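Local coordinates for capsid polyprotein (Turkey astrovirus 2, PDB 3TS3), which probably self-assembles into the icosahedral T=3 immature capsid of the virus, and is represented here by its projection (spike) domain, at residues L36-A41 and T83-L88; T44-N49 and N78-T83; D11-Y16 and L105-K110. All coordinates share one frame; numbering follows the deposited sequence.

Interaction 1 (L36-A41 and T83-L88)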
loop_
_atom_site.group_PDB
_atom_site.type_symbol
_atom_site.label_atom_id
_atom_site.label_comp_id
_atom_site.label_asym_id
_atom_site.label_seq_id
_atom_site.Cartn_x
_atom_site.Cartn_y
_atom_site.Cartn_z
ATOM N N LEU C 36 -6.558 -3.431 -0.583
ATOM C CA LEU C 36 -6.437 -3.110 0.829
ATOM C C LEU C 36 -5.033 -2.602 1.114
ATOM O O LEU C 36 -4.058 -3.308 0.912
ATOM C CB LEU C 36 -6.702 -4.344 1.699
ATOM C CG LEU C 36 -6.415 -4.187 3.197
ATOM C CD1 LEU C 36 -7.412 -3.239 3.858
ATOM C CD2 LEU C 36 -6.418 -5.546 3.888
ATOM N N ALA C 37 -4.951 -1.367 1.596
ATOM C CA ALA C 37 -3.690 -0.764 2.012
ATOM C C ALA C 37 -3.816 -0.462 3.500
ATOM O O ALA C 37 -4.832 0.028 3.944
ATOM C CB ALA C 37 -3.404 0.509 1.219
ATOM N N ALA C 38 -2.806 -0.825 4.271
ATOM C CA ALA C 38 -2.872 -0.622 5.708
ATOM C C ALA C 38 -1.499 -0.664 6.365
ATOM O O ALA C 38 -0.560 -1.221 5.812
ATOM C CB ALA C 38 -3.790 -1.652 6.335
ATOM N N ILE C 39 -1.447 -0.166 7.596
ATOM C CA ILE C 39 -0.402 -0.552 8.538
ATOM C C ILE C 39 -1.230 -1.464 9.468
ATOM O O ILE C 39 -2.015 -0.980 10.263
ATOM C CB ILE C 39 0.140 0.604 9.384
ATOM C CG1 ILE C 39 0.721 1.707 8.502
ATOM C CG2 ILE C 39 1.166 0.080 10.371
ATOM C CD1 ILE C 39 1.603 1.203 7.479
ATOM N N PRO C 40 -1.045 -2.767 9.363
ATOM C CA PRO C 40 -1.778 -3.680 10.238
ATOM C C PRO C 40 -1.259 -3.601 11.663
ATOM O O PRO C 40 -0.142 -3.184 11.887
ATOM C CB PRO C 40 -1.475 -5.067 9.653
ATOM C CG PRO C 40 -0.877 -4.808 8.299
ATOM C CD PRO C 40 -0.169 -3.496 8.436
ATOM N N ALA C 41 -2.084 -4.013 12.608
ATOM C CA ALA C 41 -1.665 -4.062 13.994
ATOM C C ALA C 41 -1.624 -5.514 14.441
ATOM O O ALA C 41 -2.462 -6.311 14.049
ATOM C CB ALA C 41 -2.593 -3.252 14.872
ATOM N N THR C 83 -8.139 -2.639 11.113
ATOM C CA THR C 83 -9.241 -1.723 11.362
ATOM C C THR C 83 -8.874 -0.247 11.503
ATOM O O THR C 83 -9.538 0.608 10.946
ATOM C CB THR C 83 -9.987 -2.127 12.650
ATOM O OG1 THR C 83 -10.251 -3.533 12.630
ATOM C CG2 THR C 83 -11.292 -1.371 12.775
ATOM N N GLN C 84 -7.849 0.063 12.281
ATOM C CA GLN C 84 -7.522 1.463 12.497
ATOM C C GLN C 84 -7.032 2.243 11.272
ATOM O O GLN C 84 -7.495 3.342 11.016
ATOM C CB GLN C 84 -6.512 1.614 13.644
ATOM C CG GLN C 84 -6.230 3.072 14.004
ATOM C CD GLN C 84 -5.496 3.228 15.311
ATOM O OE1 GLN C 84 -4.587 2.481 15.614
ATOM N NE2 GLN C 84 -5.887 4.219 16.083
ATOM N N THR C 85 -6.068 1.682 10.549
ATOM C CA THR C 85 -5.458 2.404 9.434
ATOM C C THR C 85 -5.870 1.966 8.027
ATOM O O THR C 85 -5.528 2.613 7.055
ATOM C CB THR C 85 -3.927 2.359 9.534
ATOM O OG1 THR C 85 -3.452 1.054 9.190
ATOM C CG2 THR C 85 -3.494 2.689 10.948
ATOM N N GLY C 86 -6.611 0.877 7.940
ATOM C CA GLY C 86 -6.958 0.327 6.647
ATOM C C GLY C 86 -7.804 1.200 5.740
ATOM O O GLY C 86 -8.703 1.892 6.178
ATOM N N VAL C 87 -7.490 1.151 4.453
ATOM C CA VAL C 87 -8.260 1.867 3.445
ATOM C C VAL C 87 -8.379 0.985 2.213
ATOM O O VAL C 87 -7.580 0.081 2.029
ATOM C CB VAL C 87 -7.600 3.203 3.036
ATOM C CG1 VAL C 87 -7.502 4.148 4.223
ATOM C CG2 VAL C 87 -6.235 2.964 2.405
ATOM N N LEU C 88 -9.378 1.246 1.381
ATOM C CA LEU C 88 -9.470 0.550 0.107
ATOM C C LEU C 88 -9.236 1.521 -1.033
ATOM O O LEU C 88 -9.876 2.558 -1.093
ATOM C CB LEU C 88 -10.843 -0.096 -0.098
ATOM C CG LEU C 88 -11.331 -1.208 0.828
ATOM C CD1 LEU C 88 -12.597 -1.843 0.244
ATOM C CD2 LEU C 88 -10.248 -2.266 1.042
HETATM O O HOH W 1 -4.687 -0.912 11.267
#
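The carbonyl oxygen Ile39 O is approached by two groups. The hydroxyl of Thr85 donates to it, with OG1 2.7 Å from Ile39 O. This donor sits above the carbonyl plane, 39° out of it. Water 1 lies close to the same oxygen, probably donating to it, and accepts from Thr85 N, so it bridges the two segments next to the direct bond. The first torsion of Thr85 (chi1 74°) sets OG1 between its own backbone N and carbonyl carbon, while CG2 lies anti to the carbonyl carbon. The hydroxyl thereby faces Ile39.

Further along, the segments pair as antiparallel strands. Ala37 and Val87 form a hydrogen-bonded pair: Ala37 N donates to Val87 O at 3.0 Å, and Val87 N donates to Ala37 O at 2.9 Å. Gly86 CA also brings a C-H to Ala37 O, at 3.5 Å. Leu36 and Leu88 make the next, non-hydrogen-bonded pair. Their side chains cross obliquely, with CD1 of Leu36 4.1 Å from CD2 of Leu88. On the other face of the sheet Ala37 CB meets CG2 of Val87 at 3.9 Å. Where the strand gives way to loop, Ala38 CB lies over the backbone of Gly86, 3.7 Å from its CA.

Met102 of the helix 102-105 packs on both leucines. The second subunit reaches the loop side: Tyr186 OH of that subunit is hydrogen-bonded to Ala38 N, and Tyr186 also packs on Ala37. The arrangement is typical of two inner antiparallel strands that part into loops at their ends, here buried beside the second subunit of the spike domain.

Interaction 2 (T44-N49 and N78-T83)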
loop_
_atom_site.group_PDB
_atom_site.type_symbol
_atom_site.label_atom_id
_atom_site.label_comp_id
_atom_site.label_asym_id
_atom_site.label_seq_id
_atom_site.Cartn_x
_atom_site.Cartn_y
_atom_site.Cartn_z
ATOM N N THR C 44 0.216 -10.327 20.660
ATOM C CA THR C 44 0.884 -11.562 21.004
ATOM C C THR C 44 0.128 -12.766 20.463
ATOM O O THR C 44 0.676 -13.849 20.388
ATOM C CB THR C 44 1.095 -11.684 22.519
ATOM O OG1 THR C 44 -0.113 -11.333 23.200
ATOM C CG2 THR C 44 2.201 -10.749 22.954
ATOM N N SER C 45 -1.135 -12.578 20.111
ATOM C CA SER C 45 -1.922 -13.668 19.563
ATOM C C SER C 45 -1.862 -13.753 18.037
ATOM O O SER C 45 -2.382 -14.681 17.455
ATOM C CB SER C 45 -3.376 -13.546 20.009
ATOM O OG SER C 45 -3.477 -13.654 21.408
ATOM N N SER C 46 -1.254 -12.762 17.399
ATOM C CA SER C 46 -1.194 -12.703 15.941
ATOM C C SER C 46 -0.407 -13.797 15.240
ATOM O O SER C 46 -0.810 -14.272 14.195
ATOM C CB SER C 46 -0.695 -11.332 15.492
ATOM O OG SER C 46 -1.682 -10.352 15.757
ATOM N N ARG C 47 0.721 -14.179 15.815
ATOM C CA ARG C 47 1.598 -15.152 15.178
ATOM C C ARG C 47 1.364 -16.568 15.683
ATOM O O ARG C 47 1.485 -16.844 16.862
ATOM C CB ARG C 47 3.054 -14.757 15.417
ATOM C CG ARG C 47 4.077 -15.614 14.673
ATOM C CD ARG C 47 5.491 -15.284 15.099
ATOM N NE ARG C 47 5.695 -15.603 16.504
ATOM C CZ ARG C 47 6.859 -15.535 17.130
ATOM N NH1 ARG C 47 7.947 -15.168 16.481
ATOM N NH2 ARG C 47 6.933 -15.841 18.412
ATOM N N TYR C 48 1.027 -17.451 14.752
ATOM C CA TYR C 48 0.813 -18.857 15.044
ATOM C C TYR C 48 1.773 -19.692 14.201
ATOM O O TYR C 48 1.839 -19.542 12.993
ATOM C CB TYR C 48 -0.641 -19.234 14.744
ATOM C CG TYR C 48 -0.948 -20.690 14.941
ATOM C CD1 TYR C 48 -1.153 -21.213 16.205
ATOM C CD2 TYR C 48 -1.036 -21.542 13.858
ATOM C CE1 TYR C 48 -1.428 -22.542 16.381
ATOM C CE2 TYR C 48 -1.309 -22.872 14.028
ATOM C CZ TYR C 48 -1.510 -23.364 15.286
ATOM O OH TYR C 48 -1.790 -24.693 15.455
ATOM N N ASN C 49 2.519 -20.560 14.867
ATOM C CA ASN C 49 3.527 -21.378 14.211
ATOM C C ASN C 49 3.223 -22.883 14.233
ATOM O O ASN C 49 3.429 -23.562 15.231
ATOM C CB ASN C 49 4.873 -21.091 14.888
ATOM C CG ASN C 49 6.010 -21.934 14.364
ATOM O OD1 ASN C 49 6.890 -22.317 15.124
ATOM N ND2 ASN C 49 6.018 -22.197 13.063
ATOM N N ASN C 78 -0.642 -15.704 10.303
ATOM C CA ASN C 78 -0.749 -14.374 10.856
ATOM C C ASN C 78 -2.171 -13.853 10.883
ATOM O O ASN C 78 -2.835 -13.831 9.876
ATOM C CB ASN C 78 0.138 -13.444 10.031
ATOM C CG ASN C 78 1.561 -13.950 9.934
ATOM O OD1 ASN C 78 2.354 -13.733 10.824
ATOM N ND2 ASN C 78 1.877 -14.638 8.853
ATOM N N ILE C 79 -2.615 -13.440 12.063
ATOM C CA ILE C 79 -3.920 -12.835 12.228
ATOM C C ILE C 79 -3.663 -11.377 12.601
ATOM O O ILE C 79 -3.330 -11.073 13.740
ATOM C CB ILE C 79 -4.690 -13.535 13.362
ATOM C CG1 ILE C 79 -4.731 -15.044 13.121
ATOM C CG2 ILE C 79 -6.093 -12.992 13.478
ATOM C CD1 ILE C 79 -5.239 -15.850 14.295
ATOM N N LEU C 80 -3.841 -10.482 11.635
ATOM C CA LEU C 80 -3.553 -9.067 11.843
ATOM C C LEU C 80 -4.811 -8.206 11.759
ATOM O O LEU C 80 -5.746 -8.535 11.054
ATOM C CB LEU C 80 -2.507 -8.574 10.842
ATOM C CG LEU C 80 -1.148 -9.269 10.868
ATOM C CD1 LEU C 80 -0.183 -8.491 9.988
ATOM C CD2 LEU C 80 -0.621 -9.355 12.283
ATOM N N ASP C 81 -4.807 -7.102 12.492
ATOM C CA ASP C 81 -5.945 -6.196 12.551
ATOM C C ASP C 81 -5.664 -4.988 11.657
ATOM O O ASP C 81 -4.673 -4.312 11.834
ATOM C CB ASP C 81 -6.118 -5.746 14.007
ATOM C CG ASP C 81 -7.203 -4.705 14.188
ATOM O OD1 ASP C 81 -8.097 -4.605 13.347
ATOM O OD2 ASP C 81 -7.148 -4.003 15.209
ATOM N N VAL C 82 -6.523 -4.746 10.671
ATOM C CA VAL C 82 -6.347 -3.602 9.786
ATOM C C VAL C 82 -7.409 -2.527 10.015
ATOM O O VAL C 82 -7.546 -1.616 9.232
ATOM C CB VAL C 82 -6.293 -4.020 8.301
ATOM C CG1 VAL C 82 -5.038 -4.835 8.035
ATOM C CG2 VAL C 82 -7.547 -4.794 7.912
ATOM N N THR C 83 -8.139 -2.639 11.113
ATOM C CA THR C 83 -9.241 -1.723 11.362
ATOM C C THR C 83 -8.874 -0.247 11.503
ATOM O O THR C 83 -9.538 0.608 10.946
ATOM C CB THR C 83 -9.987 -2.127 12.650
ATOM O OG1 THR C 83 -10.251 -3.533 12.630
ATOM C CG2 THR C 83 -11.292 -1.371 12.775
#
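Ser46 and Ile79 meet where a turn of helical backbone enters strand 47-52, and Ile79 N donates to Ser46 O at 2.9 Å. The N-H uses a lone pair in the carbonyl plane. Asn78 CA adds a C-H contact to the same oxygen at 3.3 Å. Arg47 and Asn78 follow as an antiparallel non-hydrogen-bonded pair.

The Ser46 side chain returns a second bond. Its OG lies anti to the carbonyl carbon (chi1 -70°) and donates to Ile79 O at 2.7 Å. The donor is tilted 22° from that carbonyl plane. Ser46 therefore holds both the N-H and the C=O of Ile79, one with its backbone and one with its hydroxyl. Thr43 N is also hydrogen-bonded to this OG. The methyl CD2 of Leu80 lies 3.8 Å from Ser46 CB and packs against the serine.

At the end of the strand, Asp81 OD1 takes two bonds from Thr83. Thr83 OG1 comes to its syn lone pair, and Thr83 N, at 3.0 Å from Asp81 OD1, comes from above the carboxylate plane. The second bond makes an Asx turn as the chain leaves the sheet.

Asn78 turns its polar end elsewhere, with OD1 bonded to Tyr179 OH and ND2 to Phe169 O. Strand 76-81 lies between strands 47-52 and 164-171 in one antiparallel sheet. Ile79 packs on Ile166 of the latter strand and on Arg134 and Leu135 of helix 129-135.

Interaction 3 (D11-Y16 and L105-K110)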
loop_
_atom_site.group_PDB
_atom_site.type_symbol
_atom_site.label_atom_id
_atom_site.label_comp_id
_atom_site.label_asym_id
_atom_site.label_seq_id
_atom_site.Cartn_x
_atom_site.Cartn_y
_atom_site.Cartn_z
ATOM N N ASP C 11 -17.582 9.638 9.830
ATOM C CA ASP C 11 -18.158 8.722 8.865
ATOM C C ASP C 11 -18.775 9.505 7.714
ATOM O O ASP C 11 -19.233 10.620 7.890
ATOM C CB ASP C 11 -19.203 7.825 9.533
ATOM C CG ASP C 11 -19.350 6.473 8.844
ATOM O OD1 ASP C 11 -18.792 6.301 7.749
ATOM O OD2 ASP C 11 -20.002 5.585 9.419
ATOM N N GLN C 12 -18.743 8.912 6.528
ATOM C CA GLN C 12 -19.344 9.500 5.352
ATOM C C GLN C 12 -20.081 8.418 4.581
ATOM O O GLN C 12 -19.640 7.289 4.537
ATOM C CB GLN C 12 -18.260 10.091 4.448
ATOM C CG GLN C 12 -18.807 10.711 3.193
ATOM C CD GLN C 12 -17.780 10.817 2.087
ATOM O OE1 GLN C 12 -16.757 11.463 2.234
ATOM N NE2 GLN C 12 -18.076 10.196 0.960
ATOM N N TYR C 13 -21.199 8.775 3.967
ATOM C CA TYR C 13 -21.906 7.831 3.116
ATOM C C TYR C 13 -21.057 7.549 1.883
ATOM O O TYR C 13 -20.554 8.464 1.245
ATOM C CB TYR C 13 -23.269 8.419 2.685
ATOM C CG TYR C 13 -23.983 7.721 1.530
ATOM C CD1 TYR C 13 -24.676 6.536 1.724
ATOM C CD2 TYR C 13 -23.994 8.279 0.257
ATOM C CE1 TYR C 13 -25.337 5.915 0.670
ATOM C CE2 TYR C 13 -24.650 7.659 -0.797
ATOM C CZ TYR C 13 -25.317 6.480 -0.580
ATOM O OH TYR C 13 -25.969 5.869 -1.627
ATOM N N THR C 14 -20.904 6.274 1.553
ATOM C CA THR C 14 -20.305 5.877 0.288
ATOM C C THR C 14 -21.357 4.982 -0.353
ATOM O O THR C 14 -21.950 4.170 0.325
ATOM C CB THR C 14 -18.960 5.163 0.448
ATOM O OG1 THR C 14 -19.110 4.019 1.290
ATOM C CG2 THR C 14 -17.930 6.100 1.060
ATOM N N PRO C 15 -21.619 5.170 -1.641
ATOM C CA PRO C 15 -22.732 4.487 -2.322
ATOM C C PRO C 15 -22.668 2.962 -2.472
ATOM O O PRO C 15 -23.696 2.304 -2.395
ATOM C CB PRO C 15 -22.792 5.181 -3.679
ATOM C CG PRO C 15 -21.429 5.671 -3.919
ATOM C CD PRO C 15 -20.832 5.990 -2.576
ATOM N N TYR C 16 -21.480 2.430 -2.717
ATOM C CA TYR C 16 -21.300 1.000 -2.946
ATOM C C TYR C 16 -19.950 0.563 -2.410
ATOM O O TYR C 16 -19.130 1.391 -2.068
ATOM C CB TYR C 16 -21.413 0.659 -4.441
ATOM C CG TYR C 16 -22.731 1.079 -5.043
ATOM C CD1 TYR C 16 -22.827 2.234 -5.788
ATOM C CD2 TYR C 16 -23.883 0.338 -4.831
ATOM C CE1 TYR C 16 -24.017 2.633 -6.326
ATOM C CE2 TYR C 16 -25.081 0.733 -5.371
ATOM C CZ TYR C 16 -25.140 1.884 -6.111
ATOM O OH TYR C 16 -26.326 2.315 -6.655
ATOM N N LEU C 105 -16.490 1.405 5.153
ATOM C CA LEU C 105 -16.698 0.080 4.589
ATOM C C LEU C 105 -17.731 -0.709 5.393
ATOM O O LEU C 105 -18.311 -1.656 4.897
ATOM C CB LEU C 105 -15.377 -0.676 4.479
ATOM C CG LEU C 105 -15.387 -1.976 3.665
ATOM C CD1 LEU C 105 -15.879 -1.769 2.237
ATOM C CD2 LEU C 105 -13.999 -2.575 3.681
ATOM N N LYS C 106 -17.975 -0.284 6.622
ATOM C CA LYS C 106 -18.936 -0.974 7.482
ATOM C C LYS C 106 -20.317 -0.903 6.846
ATOM O O LYS C 106 -21.166 -1.737 7.092
ATOM C CB LYS C 106 -18.971 -0.381 8.893
ATOM C CG LYS C 106 -17.760 -0.705 9.737
ATOM C CD LYS C 106 -17.895 -0.165 11.156
ATOM C CE LYS C 106 -16.657 -0.503 11.976
ATOM N NZ LYS C 106 -16.729 0.028 13.366
ATOM N N GLN C 107 -20.525 0.112 6.029
ATOM C CA GLN C 107 -21.789 0.284 5.330
ATOM C C GLN C 107 -22.048 -0.835 4.330
ATOM O O GLN C 107 -23.178 -1.072 3.934
ATOM C CB GLN C 107 -21.835 1.626 4.614
ATOM C CG GLN C 107 -21.799 2.810 5.533
ATOM C CD GLN C 107 -21.433 4.094 4.815
ATOM O OE1 GLN C 107 -21.917 4.369 3.722
ATOM N NE2 GLN C 107 -20.581 4.886 5.439
ATOM N N HIS C 108 -20.979 -1.466 3.875
ATOM C CA HIS C 108 -21.079 -2.456 2.811
ATOM C C HIS C 108 -20.552 -3.854 3.122
ATOM O O HIS C 108 -20.742 -4.770 2.335
ATOM C CB HIS C 108 -20.338 -1.913 1.590
ATOM C CG HIS C 108 -20.648 -0.479 1.305
ATOM N ND1 HIS C 108 -21.833 -0.075 0.732
ATOM C CD2 HIS C 108 -19.940 0.650 1.545
ATOM C CE1 HIS C 108 -21.836 1.241 0.623
ATOM N NE2 HIS C 108 -20.701 1.704 1.109
ATOM N N ILE C 109 -19.874 -4.003 4.248
ATOM C CA ILE C 109 -19.176 -5.242 4.572
ATOM C C ILE C 109 -20.115 -6.435 4.725
ATOM O O ILE C 109 -19.721 -7.561 4.490
ATOM C CB ILE C 109 -18.191 -5.072 5.758
ATOM C CG1 ILE C 109 -17.218 -6.250 5.832
ATOM C CG2 ILE C 109 -18.927 -4.860 7.072
ATOM C CD1 ILE C 109 -16.326 -6.393 4.627
ATOM N N LYS C 110 -21.354 -6.161 5.102
ATOM C CA LYS C 110 -22.348 -7.208 5.276
ATOM C C LYS C 110 -23.298 -7.308 4.087
ATOM O O LYS C 110 -24.371 -7.876 4.200
ATOM C CB LYS C 110 -23.121 -7.026 6.583
ATOM C CG LYS C 110 -22.249 -7.076 7.818
ATOM C CD LYS C 110 -23.105 -6.997 9.059
ATOM C CE LYS C 110 -22.277 -6.751 10.293
ATOM N NZ LYS C 110 -23.157 -6.618 11.500
HETATM O O HOH W 2 -20.035 3.332 8.295
#
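Gln107 meets the backbone of 11-16 with both ends of its amide. NE2 donates to Gln12 O at 2.7 Å, nearly straight at 170°, and this acceptor lies in the amide plane. OE1 accepts from Thr14 N at 3.1 Å. CG of Gln107 is anti to its carbonyl carbon, and CD continues extended (chi2 163°). These torsions carry CD out to 11-16. There OE1 and NE2 meet two backbone groups that flank Tyr13. The amide approaches Asp11 tip to tip, and NE2 makes a weak bond to Asp11 OD1 at 3.2 Å. Water 2 donates to Asp11 OD2 and accepts from Gln107 NE2. The ring of Tyr13 is nearly parallel to the amide, with planes 14° apart, but the two side chains cross at about a right angle.

The contact joins two irregular segments of the spike domain, one ahead of strand 34-37 and one following helix 102-105. The side chain of Gln12 turns elsewhere: OE1 accepts from Tyr3 N and Leu4 N of the second subunit.

His108 carries the other half. Its NE2 donates to Thr14 OG1 at 2.8 Å, with the oxygen in the ring plane, and makes a weak bond to Thr14 O at 2.9 Å. Thr14 OG1 is also hydrogen-bonded to Gln100 OE1. The imidazole lies between two groups: Tyr16 C sits 3.6 Å above the centre of one face, and Gln107 CB is on the opposite face, offset toward the rim.

Overall arrangement
Along the chain the order is 11-16, 36-41, 44-49, 78-83, 83-88 and 105-110, so interaction 3 encloses interaction 1, which encloses interaction 2. Interactions 1 and 2 have centres about 14 Å apart, share Thr83 and belong to the same antiparallel sheet. They touch directly: Ala41 N is probably hydrogen-bonded to Asp81 O, and Pro40 packs on Leu80 and Val82. Interaction 3 lies about 16 Å from interaction 1, centre to centre, and joins it through Leu88 against Leu105. Its centre is about 25 Å from that of interaction 2. Interactions 1 and 3 also touch the second subunit, so both lie at the dimer interface of the spike domain.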